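Local coordinates for RNA-binding protein RMD9, mitochondrial (Saccharomyces cerevisiae S288C, PDB 7A9X) that binds a dodecameric sequence element in the 3'-untranslated regions of mitochondrial mRNAs and takes part in their processing or stability, at residues A[173-178]-A[209-214]. Residues are numbered along the deposited sequence; the frame is centred on the assembly and turned at random.
With nucleotides of chain B.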
loop_
_atom_site.group_PDB
_atom_site.type_symbol
_atom_site.label_atom_id
_atom_site.label_comp_id
_atom_site.label_asym_id
_atom_site.label_seq_id
_atom_site.Cartn_x
_atom_site.Cartn_y
_atom_site.Cartn_z
ATOM N N HIS A 173 17.286 0.843 12.353
ATOM C CA HIS A 173 16.799 0.207 11.133
ATOM C C HIS A 173 16.001 -1.055 11.439
ATOM O O HIS A 173 15.074 -1.392 10.693
ATOM C CB HIS A 173 17.962 -0.109 10.192
ATOM C CG HIS A 173 18.545 1.096 9.521
ATOM N ND1 HIS A 173 17.940 1.719 8.450
ATOM C CD2 HIS A 173 19.682 1.789 9.764
ATOM C CE1 HIS A 173 18.676 2.747 8.066
ATOM N NE2 HIS A 173 19.740 2.811 8.847
ATOM N N LEU A 174 16.334 -1.758 12.524
ATOM C CA LEU A 174 15.577 -2.953 12.891
ATOM C C LEU A 174 14.160 -2.590 13.310
ATOM O O LEU A 174 13.185 -3.174 12.821
ATOM C CB LEU A 174 16.292 -3.703 14.015
ATOM C CG LEU A 174 15.689 -5.050 14.421
ATOM C CD1 LEU A 174 16.039 -6.130 13.405
ATOM C CD2 LEU A 174 16.131 -5.458 15.821
ATOM N N LEU A 175 14.033 -1.618 14.219
ATOM C CA LEU A 175 12.734 -1.184 14.717
ATOM C C LEU A 175 11.932 -0.428 13.666
ATOM O O LEU A 175 10.705 -0.563 13.627
ATOM C CB LEU A 175 12.925 -0.322 15.968
ATOM C CG LEU A 175 13.677 -1.036 17.094
ATOM C CD1 LEU A 175 14.203 -0.050 18.123
ATOM C CD2 LEU A 175 12.771 -2.066 17.736
ATOM N N THR A 176 12.590 0.377 12.826
ATOM C CA THR A 176 11.873 1.047 11.748
ATOM C C THR A 176 11.313 0.037 10.759
ATOM O O THR A 176 10.192 0.197 10.263
ATOM C CB THR A 176 12.785 2.034 11.026
ATOM O OG1 THR A 176 13.384 2.928 11.974
ATOM C CG2 THR A 176 11.973 2.842 10.015
ATOM N N SER A 177 12.071 -1.027 10.480
ATOM C CA SER A 177 11.591 -2.064 9.574
ATOM C C SER A 177 10.338 -2.727 10.126
ATOM O O SER A 177 9.335 -2.868 9.419
ATOM C CB SER A 177 12.687 -3.101 9.332
ATOM O OG SER A 177 13.806 -2.519 8.687
ATOM N N PHE A 178 10.374 -3.128 11.401
ATOM C CA PHE A 178 9.202 -3.746 12.011
ATOM C C PHE A 178 8.024 -2.784 12.067
ATOM O O PHE A 178 6.868 -3.215 11.995
ATOM C CB PHE A 178 9.550 -4.261 13.407
ATOM C CG PHE A 178 10.446 -5.464 13.401
ATOM C CD1 PHE A 178 10.227 -6.502 12.508
ATOM C CD2 PHE A 178 11.513 -5.556 14.279
ATOM C CE1 PHE A 178 11.050 -7.614 12.496
ATOM C CE2 PHE A 178 12.341 -6.665 14.270
ATOM C CZ PHE A 178 12.108 -7.696 13.379
ATOM N N PRO A 209 19.874 8.303 21.881
ATOM C CA PRO A 209 18.817 9.276 21.542
ATOM C C PRO A 209 18.103 9.001 20.229
ATOM O O PRO A 209 16.885 9.208 20.146
ATOM C CB PRO A 209 19.580 10.608 21.502
ATOM C CG PRO A 209 20.718 10.410 22.440
ATOM C CD PRO A 209 21.121 8.967 22.301
ATOM N N LYS A 210 18.816 8.548 19.194
ATOM C CA LYS A 210 18.151 8.327 17.914
ATOM C C LYS A 210 17.210 7.133 17.969
ATOM O O LYS A 210 16.226 7.088 17.221
ATOM C CB LYS A 210 19.177 8.154 16.795
ATOM C CG LYS A 210 20.139 6.989 16.959
ATOM C CD LYS A 210 21.041 6.901 15.739
ATOM C CE LYS A 210 22.198 5.946 15.949
ATOM N NZ LYS A 210 23.122 5.968 14.778
ATOM N N VAL A 211 17.485 6.163 18.844
ATOM C CA VAL A 211 16.553 5.058 19.034
ATOM C C VAL A 211 15.352 5.516 19.852
ATOM O O VAL A 211 14.211 5.118 19.583
ATOM C CB VAL A 211 17.264 3.860 19.691
ATOM C CG1 VAL A 211 16.322 2.670 19.791
ATOM C CG2 VAL A 211 18.519 3.488 18.916
ATOM N N VAL A 212 15.587 6.354 20.865
ATOM C CA VAL A 212 14.481 6.916 21.636
ATOM C C VAL A 212 13.582 7.755 20.738
ATOM O O VAL A 212 12.352 7.730 20.867
ATOM C CB VAL A 212 15.016 7.738 22.824
ATOM C CG1 VAL A 212 13.864 8.346 23.615
ATOM C CG2 VAL A 212 15.888 6.873 23.719
ATOM N N GLY A 213 14.183 8.504 19.809
ATOM C CA GLY A 213 13.394 9.307 18.890
ATOM C C GLY A 213 12.420 8.479 18.075
ATOM O O GLY A 213 11.265 8.866 17.897
ATOM N N PHE A 214 12.869 7.326 17.569
ATOM C CA PHE A 214 11.943 6.443 16.869
ATOM C C PHE A 214 10.850 5.944 17.798
ATOM O O PHE A 214 9.711 5.745 17.361
ATOM C CB PHE A 214 12.675 5.245 16.260
ATOM C CG PHE A 214 11.745 4.167 15.768
ATOM C CD1 PHE A 214 11.223 4.220 14.487
ATOM C CD2 PHE A 214 11.365 3.119 16.598
ATOM C CE1 PHE A 214 10.354 3.245 14.036
ATOM C CE2 PHE A 214 10.492 2.146 16.154
ATOM C CZ PHE A 214 9.989 2.205 14.870
ATOM P P A B 4 20.913 5.981 7.527
ATOM O OP1 A B 4 21.062 5.218 8.791
ATOM O OP2 A B 4 20.710 5.254 6.250
ATOM O "O5'" A B 4 19.690 6.996 7.661
ATOM C "C5'" A B 4 19.604 7.918 8.737
ATOM C "C4'" A B 4 18.890 9.182 8.324
ATOM O "O4'" A B 4 19.744 9.968 7.448
ATOM C "C3'" A B 4 17.610 8.995 7.522
ATOM O "O3'" A B 4 16.484 8.703 8.331
ATOM C "C2'" A B 4 17.497 10.315 6.770
ATOM O "O2'" A B 4 17.000 11.339 7.618
ATOM C "C1'" A B 4 18.965 10.608 6.460
ATOM N N9 A B 4 19.346 10.064 5.145
ATOM C C8 A B 4 20.154 8.984 4.882
ATOM N N7 A B 4 20.292 8.733 3.602
ATOM C C5 A B 4 19.520 9.708 2.984
ATOM C C6 A B 4 19.250 9.987 1.631
ATOM N N6 A B 4 19.749 9.280 0.615
ATOM N N1 A B 4 18.441 11.032 1.353
ATOM C C2 A B 4 17.939 11.744 2.372
ATOM N N3 A B 4 18.119 11.581 3.682
ATOM C C4 A B 4 18.929 10.534 3.923
ATOM P P A B 3 22.723 9.958 11.585
ATOM O OP1 A B 3 21.576 10.744 11.061
ATOM O OP2 A B 3 22.583 9.205 12.858
ATOM O "O5'" A B 3 23.155 8.924 10.456
ATOM C "C5'" A B 3 23.380 9.349 9.123
ATOM C "C4'" A B 3 24.007 8.252 8.305
ATOM O "O4'" A B 3 25.302 7.913 8.861
ATOM C "C3'" A B 3 23.251 6.932 8.284
ATOM O "O3'" A B 3 22.195 6.931 7.337
ATOM C "C2'" A B 3 24.350 5.919 7.984
ATOM O "O2'" A B 3 24.651 5.898 6.596
ATOM C "C1'" A B 3 25.540 6.529 8.728
ATOM N N9 A B 3 25.716 5.954 10.075
ATOM C C8 A B 3 25.169 6.394 11.256
ATOM N N7 A B 3 25.512 5.675 12.297
ATOM C C5 A B 3 26.342 4.697 11.766
ATOM C C6 A B 3 27.036 3.623 12.352
ATOM N N6 A B 3 27.002 3.342 13.655
ATOM N N1 A B 3 27.775 2.834 11.540
ATOM C C2 A B 3 27.811 3.114 10.232
ATOM N N3 A B 3 27.204 4.093 9.564
ATOM C C4 A B 3 26.477 4.856 10.399
#
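F214 lays its ring against the backbone of helix 168-180, one face overlapping both L175, on the CE2 side, and T176, on the CE1 side. Its CE2 touches L175 CB at 3.5 Å, and the same distance separates CE1 from T176 CA. The amide N of T176 lies over that face, while F214 CZ comes to 3.1 Å from L175 O, which approaches the ring obliquely. With CG anti to the backbone N (chi1 168°), the ring reaches across the gap between the two helices. T176 OG1 sits on the same side of the ring plane near CD1 and donates its hydrogen bond to T172 O, one turn back in its own helix, and so offers the ring a hydroxyl already engaged. Beside the ring, L175 CD1 meets V211 CG1 at 3.8 Å, the two side chains crossing at about a right angle; I190 and W191 of helix 184-193 extend this apolar layer. An alanine in place of F214 would probably open a gap between the helices, leaving L175 and T176 without the ring that covers them. The segments run almost parallel, 10° between their directions, and probably belong to the successive repeats PPR1 and PPR2, consistent with neighbouring helices of the RNA-facing layer of a pentatricopeptide repeat solenoid. H173 reaches nucleotide A4 of chain B, its NE2 donating to OP1 at 2.7 Å with an N-H...O angle of 152°; its ND1 is hydrogen-bonded to H116 and H113 stacks on the ring, which together would limit its rotation. From the second helix the extended K210 chain brings NZ to 3.5 Å from N7 of A3 of chain B. Apolar and van der Waals contacts alone thus join the two segments, while polar groups from both helices turn to the RNA.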